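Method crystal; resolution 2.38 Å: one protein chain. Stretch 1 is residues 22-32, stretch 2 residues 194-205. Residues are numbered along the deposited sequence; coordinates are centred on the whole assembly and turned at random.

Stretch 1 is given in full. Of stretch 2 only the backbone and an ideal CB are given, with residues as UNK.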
# COMPACT_ATOMS: atom_id res chain seq x y z
N SER A 22 30.93 4.42 -1.22
CA SER A 22 31.21 3.02 -1.29
C SER A 22 31.31 2.56 -2.74
O SER A 22 32.07 1.65 -3.02
CB SER A 22 30.18 2.21 -0.49
OG SER A 22 28.95 2.08 -1.16
N VAL A 23 30.56 3.22 -3.64
CA VAL A 23 30.62 3.00 -5.09
C VAL A 23 31.97 3.47 -5.63
O VAL A 23 32.64 2.77 -6.38
CB VAL A 23 29.41 3.72 -5.83
CG1 VAL A 23 29.64 3.85 -7.36
CG2 VAL A 23 28.09 3.00 -5.55
N ARG A 24 32.37 4.68 -5.24
CA ARG A 24 33.65 5.21 -5.64
C ARG A 24 34.80 4.27 -5.21
O ARG A 24 35.75 4.03 -5.99
CB ARG A 24 33.83 6.61 -5.05
CG ARG A 24 35.01 7.37 -5.60
CD ARG A 24 35.34 8.57 -4.75
NE ARG A 24 36.23 9.47 -5.46
CZ ARG A 24 36.49 10.73 -5.09
NH1 ARG A 24 35.94 11.24 -3.99
NH2 ARG A 24 37.31 11.47 -5.82
N SER A 25 34.71 3.73 -4.00
CA SER A 25 35.76 2.85 -3.43
C SER A 25 35.85 1.52 -4.17
O SER A 25 36.93 0.96 -4.34
CB SER A 25 35.49 2.62 -1.94
OG SER A 25 36.41 1.68 -1.37
N ARG A 26 34.71 1.02 -4.63
CA ARG A 26 34.65 -0.17 -5.46
C ARG A 26 35.32 0.03 -6.83
O ARG A 26 36.06 -0.83 -7.29
CB ARG A 26 33.19 -0.65 -5.56
CG ARG A 26 32.70 -1.42 -4.31
CD ARG A 26 32.65 -2.96 -4.53
NE ARG A 26 33.97 -3.52 -4.64
CZ ARG A 26 34.47 -4.29 -5.61
NH1 ARG A 26 33.77 -4.74 -6.65
NH2 ARG A 26 35.73 -4.63 -5.51
N PHE A 27 35.06 1.18 -7.47
CA PHE A 27 35.71 1.57 -8.72
C PHE A 27 37.22 1.67 -8.51
O PHE A 27 38.00 1.20 -9.32
CB PHE A 27 35.16 2.92 -9.21
CG PHE A 27 33.94 2.80 -10.12
CD1 PHE A 27 32.71 3.32 -9.73
CD2 PHE A 27 34.05 2.21 -11.38
CE1 PHE A 27 31.59 3.24 -10.56
CE2 PHE A 27 32.94 2.12 -12.25
CZ PHE A 27 31.70 2.63 -11.84
N SER A 28 37.61 2.27 -7.40
CA SER A 28 39.02 2.34 -7.01
C SER A 28 39.68 0.97 -6.91
O SER A 28 40.80 0.79 -7.38
CB SER A 28 39.16 3.07 -5.69
OG SER A 28 40.54 3.27 -5.43
N SER A 29 38.99 0.01 -6.29
CA SER A 29 39.50 -1.35 -6.19
C SER A 29 39.58 -2.01 -7.56
O SER A 29 40.53 -2.74 -7.84
CB SER A 29 38.59 -2.20 -5.32
OG SER A 29 38.78 -1.91 -3.97
N ILE A 30 38.56 -1.79 -8.40
CA ILE A 30 38.49 -2.47 -9.69
C ILE A 30 39.61 -2.00 -10.63
O ILE A 30 40.21 -2.82 -11.34
CB ILE A 30 37.08 -2.32 -10.35
CG1 ILE A 30 36.00 -2.97 -9.48
CG2 ILE A 30 37.09 -2.94 -11.75
CD1 ILE A 30 34.53 -2.61 -9.85
N TYR A 31 39.89 -0.70 -10.64
CA TYR A 31 40.75 -0.11 -11.65
C TYR A 31 42.12 0.24 -11.10
O TYR A 31 43.06 0.45 -11.87
CB TYR A 31 40.05 1.08 -12.35
CG TYR A 31 38.90 0.59 -13.21
CD1 TYR A 31 37.59 0.61 -12.72
CD2 TYR A 31 39.13 0.01 -14.46
CE1 TYR A 31 36.54 0.12 -13.47
CE2 TYR A 31 38.07 -0.49 -15.22
CZ TYR A 31 36.78 -0.44 -14.71
OH TYR A 31 35.73 -0.93 -15.44
N GLY A 32 42.24 0.25 -9.76
CA GLY A 32 43.53 0.45 -9.09
C GLY A 32 43.87 1.91 -8.86
O GLY A 32 44.97 2.23 -8.41
N UNK A 194 24.01 0.25 -15.09
CA UNK A 194 25.43 0.62 -14.94
C UNK A 194 25.67 1.90 -14.15
O UNK A 194 24.79 2.77 -14.06
CB UNK A 194 26.06 0.77 -16.32
N UNK A 195 26.87 1.97 -13.56
CA UNK A 195 27.45 3.20 -13.05
C UNK A 195 28.68 3.57 -13.90
O UNK A 195 29.31 2.70 -14.52
CB UNK A 195 27.83 3.05 -11.57
N UNK A 196 29.01 4.87 -13.90
CA UNK A 196 30.16 5.39 -14.65
C UNK A 196 31.18 5.96 -13.68
O UNK A 196 30.85 6.32 -12.56
CB UNK A 196 29.73 6.46 -15.66
N UNK A 197 32.44 6.02 -14.10
CA UNK A 197 33.48 6.68 -13.32
C UNK A 197 34.48 7.33 -14.25
O UNK A 197 34.82 6.77 -15.31
CB UNK A 197 34.18 5.69 -12.39
N UNK A 198 34.96 8.51 -13.87
CA UNK A 198 36.06 9.15 -14.61
C UNK A 198 37.32 9.24 -13.78
O UNK A 198 37.28 9.64 -12.62
CB UNK A 198 35.65 10.55 -15.07
N UNK A 199 38.44 8.86 -14.39
CA UNK A 199 39.69 8.71 -13.69
C UNK A 199 40.66 9.85 -14.02
O UNK A 199 40.53 10.49 -15.09
CB UNK A 199 40.32 7.36 -14.03
N UNK A 200 41.61 10.14 -13.09
CA UNK A 200 42.66 11.15 -13.30
C UNK A 200 43.69 10.75 -14.37
O UNK A 200 44.27 11.63 -15.01
CB UNK A 200 43.38 11.41 -11.98
N UNK A 201 43.91 9.45 -14.55
CA UNK A 201 44.76 8.93 -15.62
C UNK A 201 44.07 7.79 -16.39
O UNK A 201 42.97 7.36 -16.03
CB UNK A 201 46.09 8.44 -15.04
N UNK A 202 44.70 7.30 -17.45
CA UNK A 202 44.17 6.14 -18.18
C UNK A 202 44.36 4.89 -17.32
O UNK A 202 45.44 4.65 -16.82
CB UNK A 202 44.86 5.98 -19.54
N UNK A 203 43.27 4.14 -17.12
CA UNK A 203 43.29 2.90 -16.34
C UNK A 203 42.58 1.78 -17.13
O UNK A 203 41.94 2.04 -18.15
CB UNK A 203 42.62 3.11 -14.98
N UNK A 204 42.68 0.54 -16.63
CA UNK A 204 41.91 -0.56 -17.18
C UNK A 204 42.47 -1.10 -18.48
O UNK A 204 43.47 -0.58 -19.00
CB UNK A 204 40.46 -0.12 -17.40
N UNK A 205 41.86 -2.16 -19.02
CA UNK A 205 42.31 -2.76 -20.27
C UNK A 205 42.21 -1.79 -21.45
O UNK A 205 41.12 -1.31 -21.78
CB UNK A 205 41.49 -4.02 -20.56

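Stretch 1 is a helix whose Val23, Phe27 and Tyr31, four residues apart, turn one apolar ridge toward stretch 2. The strand 194-199 crosses the helix at 66° and is not hydrogen-bonded to it, so the contact must rest on packing.

Position 194 has extended angles and a CB directed sideways, with no atom of stretch 1 near it. The helix sets no requirement here, and many residues would serve; the deposited one is Tyr194.

At position 195 the CB points toward the helix, 3.9 Å from Phe27 CE1 and 4.7 Å from Val23 CG1. No charge or polar side-chain group lies among these neighbours, so an apolar side chain is expected: leucine, isoleucine, methionine or an aromatic. The residue is Phe195. Its CB lies 3.8 Å from Phe27 CZ, while its ring reaches Val23, CD2 to CG1 at 3.9 Å. Its carbonyl O sits 3.6 Å from Phe27 CZ, near the plane of that ring, where the ring hydrogens point.

Position 196 alternates away, and its angles are ordinary strand values, so stretch 1 sets little limit on its side chain. It is Gly196, which meets the helix through its backbone, O to Phe27 CE1 at 3.7 Å.

Position 197 turns back toward the helix, with its CB just 3.6 Å from Phe27 CD2. So close to a ring, a small residue such as alanine fits most simply; a longer one would have to steer its further atoms past the ring. The residue is Ala197. Its methyl lies over one face of Phe27, with CB 3.6 Å from the ring centroid and 9° off the normal, a CH-pi contact.

Position 198 is out of reach of stretch 1, which leaves the choice open. Asn198 makes its hydrogen bonds elsewhere in the structure.

At position 199 the CB again points toward the helix, but nothing of it lies within 5.5 Å. A long apolar side chain could cross that gap, and a short one could not. Phe199 does so: its CZ approaches Tyr31 CD1 at 3.6 Å and Phe27 CB at 4.3 Å. The rings of Phe199 and Tyr31 form an oblique pair, centroids 5.3 Å apart and planes at 61°.

The chain turns a corner at 200 and 201. The phi of -68° at 200 is compatible with proline, and Pro200 is found. At 201 and 202 nothing of stretch 1 lies near the CB, so polar or charged residues would do as well as others; Lys201 and Arg202 are found, neither touching stretch 1.

Position 203 points toward Tyr31, its CB 4.1 Å from Tyr31 O. A compact apolar or beta-branched residue suits this extended site; Val203 packs CG2 against Tyr31 CB at 3.8 Å.

Position 204 has phi 77°, which favours glycine, and an ideal CB would stand a tight 3.2 Å from Tyr31 CD2. Both point to Gly204, whose CA lies 3.9 Å from Tyr31 CD2, at the ring edge. One water accepts from Gly204 N at 2.7 Å and donates to Tyr31 O at 2.7 Å.

Position 205, directed sideways with phi -63°, allows proline among others, and is Pro205.

Stretch 2, residues 194-205: YFGANFPKRVGP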
# COMPACT_ATOMS: atom_id res chain seq x y z
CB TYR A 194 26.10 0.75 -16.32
CG TYR A 194 25.95 -0.48 -17.19
CD1 TYR A 194 24.78 -0.69 -17.93
CD2 TYR A 194 26.97 -1.44 -17.28
CE1 TYR A 194 24.61 -1.82 -18.72
CE2 TYR A 194 26.82 -2.58 -18.08
CZ TYR A 194 25.63 -2.76 -18.79
OH TYR A 194 25.44 -3.86 -19.59
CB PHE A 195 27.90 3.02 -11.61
CG PHE A 195 26.79 3.06 -10.60
CD1 PHE A 195 25.94 1.98 -10.43
CD2 PHE A 195 26.64 4.16 -9.77
CE1 PHE A 195 24.93 2.01 -9.48
CE2 PHE A 195 25.64 4.20 -8.81
CZ PHE A 195 24.79 3.12 -8.66
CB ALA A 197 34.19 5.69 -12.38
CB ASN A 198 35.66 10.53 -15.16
CG ASN A 198 35.27 11.52 -14.07
OD1 ASN A 198 34.15 11.49 -13.55
ND2 ASN A 198 36.19 12.42 -13.72
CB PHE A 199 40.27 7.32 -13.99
CG PHE A 199 39.43 6.20 -13.44
CD1 PHE A 199 38.29 5.76 -14.14
CD2 PHE A 199 39.74 5.62 -12.22
CE1 PHE A 199 37.47 4.74 -13.62
CE2 PHE A 199 38.94 4.59 -11.69
CZ PHE A 199 37.79 4.16 -12.40
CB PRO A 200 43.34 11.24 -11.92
CG PRO A 200 43.08 9.92 -11.28
CD PRO A 200 41.70 9.53 -11.75
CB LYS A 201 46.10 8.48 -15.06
CG LYS A 201 46.00 7.41 -13.99
CD LYS A 201 47.32 7.21 -13.36
CE LYS A 201 47.33 5.97 -12.53
NZ LYS A 201 48.66 5.82 -11.82
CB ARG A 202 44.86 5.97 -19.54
CG ARG A 202 44.44 6.99 -20.60
CD ARG A 202 45.04 6.63 -21.97
NE ARG A 202 44.80 7.63 -23.02
CZ ARG A 202 43.69 7.78 -23.75
NH1 ARG A 202 42.61 7.02 -23.57
NH2 ARG A 202 43.65 8.74 -24.69
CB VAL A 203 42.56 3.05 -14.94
CG1 VAL A 203 43.29 4.02 -14.00
CG2 VAL A 203 41.09 3.45 -15.12
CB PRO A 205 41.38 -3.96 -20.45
CG PRO A 205 40.70 -4.17 -19.14
CD PRO A 205 40.70 -2.87 -18.43
O HOH W 1 43.64 -0.49 -14.36
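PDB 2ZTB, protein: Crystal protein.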